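Local coordinates for protein hypothetical oxidoreductase YDHF (Escherichia coli, PDB 1OG6) that probably acts as an NADPH-dependent oxidoreductase of the aldo-keto reductase family, holding its cofactor on an alpha/beta barrel, at residues Ser263-Ile266 with Glu267-Arg270; Leu34-Phe37 with Ile38-Leu42; Leu133-Ala136 with Asp137-Ala140. All blocks are in the same frame, centred on the assembly; numbering follows the deposited sequence.

Contact 1. Residues Ser263-Ile266 with Glu267-Arg270; sequences SGKI and ERVR. With NAP (NADP nicotinamide-adenine-dinucleotide phosphate), chain F.
The pocket for the 2'-phosphate of NADP lies where Ser263 and Lys265 meet Arg268, at the turn from strand 258-261 into helix 266-274. Phosphate oxygen O1X takes two hydrogen bonds from the turn, from Ser263 OG at 2.6 Å and from Gly264 N at 2.8 Å. O2X, a separate oxygen, takes a bond from Lys265 NZ at 2.9 Å. The lysine chain runs extended and bends only at its last torsion (chi4 58°), which brings the ammonium round to that oxygen. The guanidinium of Arg268 lies between two layers: adenine C5A sits over the centre of one face, 3.5 Å from CZ, while Lys265 CE covers the opposite face near its rim. The two long side chains run alongside each other toward the phosphate, and its negative charge probably offsets their shared positive charge. Ser263 OG also accepts a nearly straight bond (168°) from Lys265 N in an ST turn, and it touches Arg268 CB at 3.3 Å. Lys265 is the N-cap of the helix. Val269 N bonds to Lys265 O at 3.1 Å, and the amide of Arg268 adds a weaker bond to the same oxygen. One residue on, Ile266 O accepts from Arg270 N, again weakly, and the Arg270 NH1 group leans on Ile266 CG1. Val269 packs on Leu44. Elsewhere along the cofactor, Asp50, Ser158, Asn159, Ser210, Gly214 and Arg23 supply hydrogen bonds.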
loop_
_atom_site.group_PDB
_atom_site.type_symbol
_atom_site.label_atom_id
_atom_site.label_comp_id
_atom_site.label_asym_id
_atom_site.label_seq_id
_atom_site.Cartn_x
_atom_site.Cartn_y
_atom_site.Cartn_z
ATOM N N SER C 263 -31.887 -8.515 -6.099
ATOM C CA SER C 263 -33.070 -8.884 -6.871
ATOM C C SER C 263 -34.384 -8.529 -6.184
ATOM O O SER C 263 -34.500 -8.607 -4.960
ATOM C CB SER C 263 -33.059 -10.376 -7.162
ATOM O OG SER C 263 -34.258 -10.762 -7.803
ATOM N N GLY C 264 -35.374 -8.151 -6.991
ATOM C CA GLY C 264 -36.680 -7.786 -6.464
ATOM C C GLY C 264 -37.704 -8.908 -6.537
ATOM O O GLY C 264 -38.880 -8.725 -6.199
ATOM N N LYS C 265 -37.247 -10.073 -6.985
ATOM C CA LYS C 265 -38.095 -11.248 -7.109
ATOM C C LYS C 265 -37.759 -12.178 -5.960
ATOM O O LYS C 265 -36.633 -12.656 -5.856
ATOM C CB LYS C 265 -37.826 -11.933 -8.448
ATOM C CG LYS C 265 -38.050 -11.013 -9.637
ATOM C CD LYS C 265 -37.785 -11.713 -10.951
ATOM C CE LYS C 265 -38.202 -10.836 -12.115
ATOM N NZ LYS C 265 -37.494 -9.535 -12.082
ATOM N N ILE C 266 -38.737 -12.428 -5.096
ATOM C CA ILE C 266 -38.533 -13.284 -3.935
ATOM C C ILE C 266 -38.046 -14.697 -4.273
ATOM O O ILE C 266 -37.379 -15.333 -3.455
ATOM C CB ILE C 266 -39.818 -13.379 -3.088
ATOM C CG1 ILE C 266 -39.503 -13.990 -1.725
ATOM C CG2 ILE C 266 -40.844 -14.218 -3.797
ATOM C CD1 ILE C 266 -38.566 -13.148 -0.888
ATOM N N GLU C 267 -38.371 -15.186 -5.470
ATOM C CA GLU C 267 -37.949 -16.522 -5.898
ATOM C C GLU C 267 -36.464 -16.546 -6.250
ATOM O O GLU C 267 -35.794 -17.565 -6.075
ATOM C CB GLU C 267 -38.777 -16.994 -7.100
ATOM C CG GLU C 267 -38.789 -16.043 -8.294
ATOM C CD GLU C 267 -39.849 -14.955 -8.183
ATOM O OE1 GLU C 267 -39.803 -14.158 -7.224
ATOM O OE2 GLU C 267 -40.736 -14.893 -9.060
ATOM N N ARG C 268 -35.966 -15.417 -6.757
ATOM C CA ARG C 268 -34.556 -15.263 -7.108
ATOM C C ARG C 268 -33.785 -15.085 -5.813
ATOM O O ARG C 268 -32.594 -15.386 -5.729
ATOM C CB ARG C 268 -34.349 -14.043 -8.002
ATOM C CG ARG C 268 -34.506 -14.339 -9.472
ATOM C CD ARG C 268 -34.312 -13.096 -10.304
ATOM N NE ARG C 268 -34.351 -13.399 -11.734
ATOM C CZ ARG C 268 -34.395 -12.482 -12.699
ATOM N NH1 ARG C 268 -34.411 -11.191 -12.395
ATOM N NH2 ARG C 268 -34.423 -12.855 -13.973
ATOM N N VAL C 269 -34.482 -14.586 -4.800
ATOM C CA VAL C 269 -33.898 -14.394 -3.486
ATOM C C VAL C 269 -33.893 -15.754 -2.799
ATOM O O VAL C 269 -33.070 -16.012 -1.929
ATOM C CB VAL C 269 -34.724 -13.394 -2.653
ATOM C CG1 VAL C 269 -34.129 -13.243 -1.259
ATOM C CG2 VAL C 269 -34.766 -12.054 -3.366
ATOM N N ARG C 270 -34.819 -16.626 -3.185
ATOM C CA ARG C 270 -34.870 -17.961 -2.608
ATOM C C ARG C 270 -33.639 -18.734 -3.056
ATOM O O ARG C 270 -32.925 -19.291 -2.231
ATOM C CB ARG C 270 -36.126 -18.711 -3.055
ATOM C CG ARG C 270 -37.345 -18.441 -2.198
ATOM C CD ARG C 270 -38.504 -19.366 -2.548
ATOM N NE ARG C 270 -39.623 -19.178 -1.627
ATOM C CZ ARG C 270 -40.347 -18.063 -1.535
ATOM N NH1 ARG C 270 -40.081 -17.023 -2.313
ATOM N NH2 ARG C 270 -41.326 -17.978 -0.644
HETATM P PA NAP F . -26.299 -7.510 -7.884
HETATM O O1A NAP F . -25.283 -7.619 -8.856
HETATM O O2A NAP F . -26.553 -8.483 -6.752
HETATM O O5B NAP F . -27.724 -7.374 -8.609
HETATM C C5B NAP F . -28.012 -8.295 -9.684
HETATM C C4B NAP F . -29.029 -7.524 -10.593
HETATM O O4B NAP F . -29.264 -8.487 -11.691
HETATM C C3B NAP F . -30.436 -7.312 -9.977
HETATM O O3B NAP F . -30.816 -5.991 -10.347
HETATM C C2B NAP F . -31.361 -8.339 -10.600
HETATM O O2B NAP F . -32.617 -7.804 -11.010
HETATM C C1B NAP F . -30.595 -8.897 -11.837
HETATM N N9A NAP F . -30.681 -10.348 -11.869
HETATM C C8A NAP F . -30.567 -11.298 -10.870
HETATM N N7A NAP F . -30.705 -12.544 -11.284
HETATM C C5A NAP F . -30.923 -12.397 -12.648
HETATM C C6A NAP F . -31.142 -13.372 -13.637
HETATM N N6A NAP F . -31.190 -14.708 -13.466
HETATM N N1A NAP F . -31.336 -12.915 -14.954
HETATM N N3A NAP F . -31.095 -10.561 -14.300
HETATM C C4A NAP F . -30.908 -11.036 -13.010
HETATM O O3 NAP F . -26.135 -6.109 -7.154
HETATM P PN NAP F . -26.798 -4.701 -7.402
HETATM O O1N NAP F . -26.054 -3.574 -7.974
HETATM O O2N NAP F . -28.033 -4.537 -6.577
HETATM O O5D NAP F . -25.917 -4.234 -6.123
HETATM C C5D NAP F . -25.772 -5.031 -4.882
HETATM C C4D NAP F . -26.302 -4.286 -3.667
HETATM O O4D NAP F . -25.275 -3.540 -2.963
HETATM C C3D NAP F . -27.498 -3.288 -3.878
HETATM O O3D NAP F . -28.761 -3.903 -3.601
HETATM O O2D NAP F . -27.992 -2.016 -1.792
HETATM C C1D NAP F . -25.751 -2.204 -2.608
HETATM N N1N NAP F . -24.828 -1.179 -3.226
HETATM C C2N NAP F . -23.805 -0.553 -2.467
HETATM C C3N NAP F . -23.000 0.408 -3.079
HETATM C C7N NAP F . -21.895 1.082 -2.254
HETATM O O7N NAP F . -21.230 1.907 -2.825
HETATM N N7N NAP F . -21.692 0.772 -1.002
HETATM C C4N NAP F . -23.191 0.785 -4.485
HETATM C C5N NAP F . -24.226 0.133 -5.217
HETATM C C6N NAP F . -25.059 -0.853 -4.609
HETATM P P2B NAP F . -34.023 -8.597 -10.888
HETATM O O1X NAP F . -34.781 -8.979 -9.621
HETATM O O2X NAP F . -34.757 -8.443 -12.199
HETATM O O3X NAP F . -34.433 -7.221 -10.411
#

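Contact 2. Residues Leu34-Phe37 with Ile38-Leu42; sequences LVSF and IEEHL
Packing of Leu34 on Ile38 and of Phe37 on His41, each one helical turn apart, lines the buried sides of helix 31-42, which connects parallel strands 13-20 and 48-50. Leu34 CG meets Ile38 CD1 at 3.3 Å, and the CD1 methyl of Leu34 also lies against Ile38 CG1, so the branched end of the leucine covers the tip of the isoleucine. Shrinking Leu34 to an alanine would probably leave Ile38 CD1 without this apolar cover and open a gap toward Phe64. The aromatic pair is T-shaped: the edge of His41 points at the face of Phe37, with centroids 5.6 Å apart and planes at 65°. Phe37 reaches there with CG trans to its backbone N (chi1 176°). Straight backbone bonds hold the turns, Ile38 N to Leu34 O at 2.8 Å and Glu40 N to Ser36 O at 2.9 Å. Weak hydrogen bonds to Tyr21 OH and Val46 O engage both ring nitrogens of His41 and would limit its rotation. Leu34 and Ile38 face helix 60-69, while Phe37 and His41 lie on Met19 of strand 13-20 and on Ile266 of helix 266-274.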
loop_
_atom_site.group_PDB
_atom_site.type_symbol
_atom_site.label_atom_id
_atom_site.label_comp_id
_atom_site.label_asym_id
_atom_site.label_seq_id
_atom_site.Cartn_x
_atom_site.Cartn_y
_atom_site.Cartn_z
ATOM N N LEU C 34 -44.675 -4.702 -0.495
ATOM C CA LEU C 34 -43.366 -4.719 0.128
ATOM C C LEU C 34 -43.377 -5.524 1.413
ATOM O O LEU C 34 -42.655 -6.508 1.524
ATOM C CB LEU C 34 -42.892 -3.298 0.423
ATOM C CG LEU C 34 -41.624 -3.188 1.279
ATOM C CD1 LEU C 34 -40.479 -3.931 0.615
ATOM C CD2 LEU C 34 -41.270 -1.725 1.483
ATOM N N VAL C 35 -44.195 -5.117 2.379
ATOM C CA VAL C 35 -44.266 -5.820 3.658
ATOM C C VAL C 35 -44.390 -7.333 3.497
ATOM O O VAL C 35 -43.979 -8.095 4.373
ATOM C CB VAL C 35 -45.448 -5.322 4.514
ATOM C CG1 VAL C 35 -45.605 -6.194 5.743
ATOM C CG2 VAL C 35 -45.210 -3.889 4.930
ATOM N N SER C 36 -44.954 -7.766 2.375
ATOM C CA SER C 36 -45.126 -9.187 2.114
ATOM C C SER C 36 -43.759 -9.772 1.771
ATOM O O SER C 36 -43.362 -10.817 2.292
ATOM C CB SER C 36 -46.099 -9.376 0.954
ATOM O OG SER C 36 -46.678 -10.665 0.992
ATOM N N PHE C 37 -43.050 -9.070 0.888
ATOM C CA PHE C 37 -41.708 -9.443 0.437
ATOM C C PHE C 37 -40.755 -9.444 1.630
ATOM O O PHE C 37 -39.984 -10.379 1.828
ATOM C CB PHE C 37 -41.225 -8.432 -0.612
ATOM C CG PHE C 37 -39.808 -8.651 -1.078
ATOM C CD1 PHE C 37 -39.466 -9.774 -1.818
ATOM C CD2 PHE C 37 -38.817 -7.713 -0.797
ATOM C CE1 PHE C 37 -38.160 -9.957 -2.277
ATOM C CE2 PHE C 37 -37.509 -7.887 -1.250
ATOM C CZ PHE C 37 -37.183 -9.008 -1.991
ATOM N N ILE C 38 -40.824 -8.376 2.416
ATOM C CA ILE C 38 -39.996 -8.223 3.596
ATOM C C ILE C 38 -40.237 -9.366 4.564
ATOM O O ILE C 38 -39.384 -9.671 5.387
ATOM C CB ILE C 38 -40.298 -6.895 4.295
ATOM C CG1 ILE C 38 -39.798 -5.746 3.428
ATOM C CG2 ILE C 38 -39.653 -6.853 5.666
ATOM C CD1 ILE C 38 -40.174 -4.402 3.945
ATOM N N GLU C 39 -41.401 -9.998 4.475
ATOM C CA GLU C 39 -41.707 -11.120 5.356
ATOM C C GLU C 39 -41.108 -12.393 4.793
ATOM O O GLU C 39 -40.265 -13.036 5.424
ATOM C CB GLU C 39 -43.213 -11.303 5.497
ATOM C CG GLU C 39 -43.849 -10.416 6.532
ATOM C CD GLU C 39 -45.327 -10.689 6.672
ATOM O OE1 GLU C 39 -45.693 -11.883 6.733
ATOM O OE2 GLU C 39 -46.114 -9.715 6.726
ATOM N N GLU C 40 -41.559 -12.751 3.596
ATOM C CA GLU C 40 -41.079 -13.948 2.930
ATOM C C GLU C 40 -39.571 -14.059 3.033
ATOM O O GLU C 40 -39.050 -15.109 3.400
ATOM C CB GLU C 40 -41.503 -13.940 1.459
ATOM C CG GLU C 40 -42.987 -14.194 1.261
ATOM C CD GLU C 40 -43.419 -14.086 -0.187
ATOM O OE1 GLU C 40 -43.448 -12.958 -0.722
ATOM O OE2 GLU C 40 -43.729 -15.131 -0.795
ATOM N N HIS C 41 -38.872 -12.966 2.744
ATOM C CA HIS C 41 -37.426 -13.001 2.779
ATOM C C HIS C 41 -36.781 -13.116 4.152
ATOM O O HIS C 41 -35.772 -13.799 4.287
ATOM C CB HIS C 41 -36.850 -11.830 1.961
ATOM C CG HIS C 41 -36.450 -10.624 2.759
ATOM N ND1 HIS C 41 -35.543 -10.678 3.795
ATOM C CD2 HIS C 41 -36.736 -9.312 2.581
ATOM C CE1 HIS C 41 -35.286 -9.452 4.215
ATOM N NE2 HIS C 41 -35.996 -8.606 3.494
ATOM N N LEU C 42 -37.331 -12.484 5.182
ATOM C CA LEU C 42 -36.697 -12.647 6.485
ATOM C C LEU C 42 -37.213 -13.908 7.179
ATOM O O LEU C 42 -36.966 -14.136 8.360
ATOM C CB LEU C 42 -36.850 -11.390 7.374
ATOM C CG LEU C 42 -38.153 -10.639 7.629
ATOM C CD1 LEU C 42 -39.161 -11.560 8.259
ATOM C CD2 LEU C 42 -37.884 -9.444 8.531
#

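Contact 3. Residues Leu133-Ala136 with Asp137-Ala140; sequences LMDA and DEVA
The carbonyl oxygen of Asp135 is gripped by two backbone donors of the helix that follows: Glu138 N at 2.7 Å in a weak, bent bond, and Val139 N at 3.2 Å in a straighter one. The same residue also binds through its side chain. Asp135 OD2 accepts from Asp137 N at 3.1 Å, met from above the carboxylate plane, 49° out of it, which makes an Asx turn as well as a capping bond. A chi1 of 179° swings the carboxylate away from its own backbone N and back toward the first residues of the helix. A second negative group stands nearby, since Asp137 OD2 comes to 3.5 Å from Asp135 OD2 with the two carboxylate planes almost perpendicular (83°). Asp137 has its strongest partner elsewhere: its OD1 forms a salt bridge with Arg203 of the second subunit, and a long, weak ion pair with Arg171 of its own chain. These arginines, together with the amide groups at the helix start, are likely to ease the crowding of acids here. Glu138 runs across Asp135 at about a right angle, with OE1 3.9 Å from Asp135 CB. On the inward side Met134 CG touches Val139 CG2 at 4.0 Å, the two side chains again crossing nearly at right angles, and both rest on helix 162-169 through Leu167 and Leu168. Ala140 N to Ala136 O (2.9 Å) continues the i+4 pattern that Val139 N to Asp135 O begins. Gln200 of the second subunit packs on Asp135 and Ala136, so the subunit interface borders this turn. The arrangement is that of an aspartate N-cap, opening helix 136-147 on the outside of the alpha/beta barrel, after strand 122-127.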
loop_
_atom_site.group_PDB
_atom_site.type_symbol
_atom_site.label_atom_id
_atom_site.label_comp_id
_atom_site.label_asym_id
_atom_site.label_seq_id
_atom_site.Cartn_x
_atom_site.Cartn_y
_atom_site.Cartn_z
ATOM N N LEU C 133 -11.700 15.205 1.067
ATOM C CA LEU C 133 -11.826 16.234 2.090
ATOM C C LEU C 133 -12.344 15.686 3.418
ATOM O O LEU C 133 -12.889 16.435 4.226
ATOM C CB LEU C 133 -12.772 17.336 1.622
ATOM C CG LEU C 133 -12.464 18.136 0.359
ATOM C CD1 LEU C 133 -13.531 19.199 0.167
ATOM C CD2 LEU C 133 -11.105 18.775 0.474
ATOM N N MET C 134 -12.183 14.392 3.658
ATOM C CA MET C 134 -12.663 13.826 4.911
ATOM C C MET C 134 -11.727 14.104 6.072
ATOM O O MET C 134 -10.510 13.956 5.957
ATOM C CB MET C 134 -12.864 12.315 4.797
ATOM C CG MET C 134 -13.154 11.650 6.142
ATOM S SD MET C 134 -13.347 9.871 6.031
ATOM C CE MET C 134 -11.634 9.289 6.092
ATOM N N ASP C 135 -12.309 14.497 7.198
ATOM C CA ASP C 135 -11.533 14.782 8.385
ATOM C C ASP C 135 -11.898 13.780 9.470
ATOM O O ASP C 135 -12.931 13.889 10.121
ATOM C CB ASP C 135 -11.799 16.208 8.860
ATOM C CG ASP C 135 -11.025 16.556 10.114
ATOM O OD1 ASP C 135 -11.069 17.731 10.526
ATOM O OD2 ASP C 135 -10.375 15.662 10.698
ATOM N N ALA C 136 -11.029 12.797 9.651
ATOM C CA ALA C 136 -11.234 11.752 10.641
ATOM C C ALA C 136 -11.880 12.252 11.931
ATOM O O ALA C 136 -12.792 11.623 12.461
ATOM C CB ALA C 136 -9.902 11.081 10.954
ATOM N N ASP C 137 -11.414 13.383 12.439
ATOM C CA ASP C 137 -11.954 13.907 13.681
ATOM C C ASP C 137 -13.407 14.331 13.575
ATOM O O ASP C 137 -14.174 14.118 14.504
ATOM C CB ASP C 137 -11.102 15.075 14.168
ATOM C CG ASP C 137 -9.675 14.671 14.439
ATOM O OD1 ASP C 137 -9.445 13.843 15.351
ATOM O OD2 ASP C 137 -8.785 15.178 13.729
ATOM N N GLU C 138 -13.790 14.931 12.455
ATOM C CA GLU C 138 -15.168 15.366 12.280
ATOM C C GLU C 138 -16.115 14.180 12.237
ATOM O O GLU C 138 -17.196 14.216 12.822
ATOM C CB GLU C 138 -15.324 16.170 10.994
ATOM C CG GLU C 138 -14.979 17.641 11.119
ATOM C CD GLU C 138 -15.565 18.456 9.976
ATOM O OE1 GLU C 138 -15.079 18.334 8.826
ATOM O OE2 GLU C 138 -16.533 19.211 10.234
ATOM N N VAL C 139 -15.710 13.127 11.539
ATOM C CA VAL C 139 -16.533 11.936 11.429
ATOM C C VAL C 139 -16.601 11.195 12.755
ATOM O O VAL C 139 -17.636 10.650 13.113
ATOM C CB VAL C 139 -15.983 10.985 10.364
ATOM C CG1 VAL C 139 -16.871 9.765 10.252
ATOM C CG2 VAL C 139 -15.892 11.703 9.038
ATOM N N ALA C 140 -15.495 11.173 13.489
ATOM C CA ALA C 140 -15.460 10.487 14.768
ATOM C C ALA C 140 -16.421 11.126 15.752
ATOM O O ALA C 140 -17.053 10.427 16.531
ATOM C CB ALA C 140 -14.064 10.509 15.329
#

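From the N terminus the order is contact 2 in helix 31-42, then contacts 3 and 1 at the starts of helices 136-147 and 266-274. Contact 2 spans turns inside a helix, while contacts 3 and 1 close the turn from a loop into a helix, and the three follow in series without nesting or crossing. Contacts 1 and 2 nevertheless touch: the early helix and the late one pack together beside the strands 13-20 and 258-261, which pair in parallel where the barrel closes. Contact 3 lies on the other side of the chain's centre, its centre about 38 Å from that of contact 1, at the border with the second subunit.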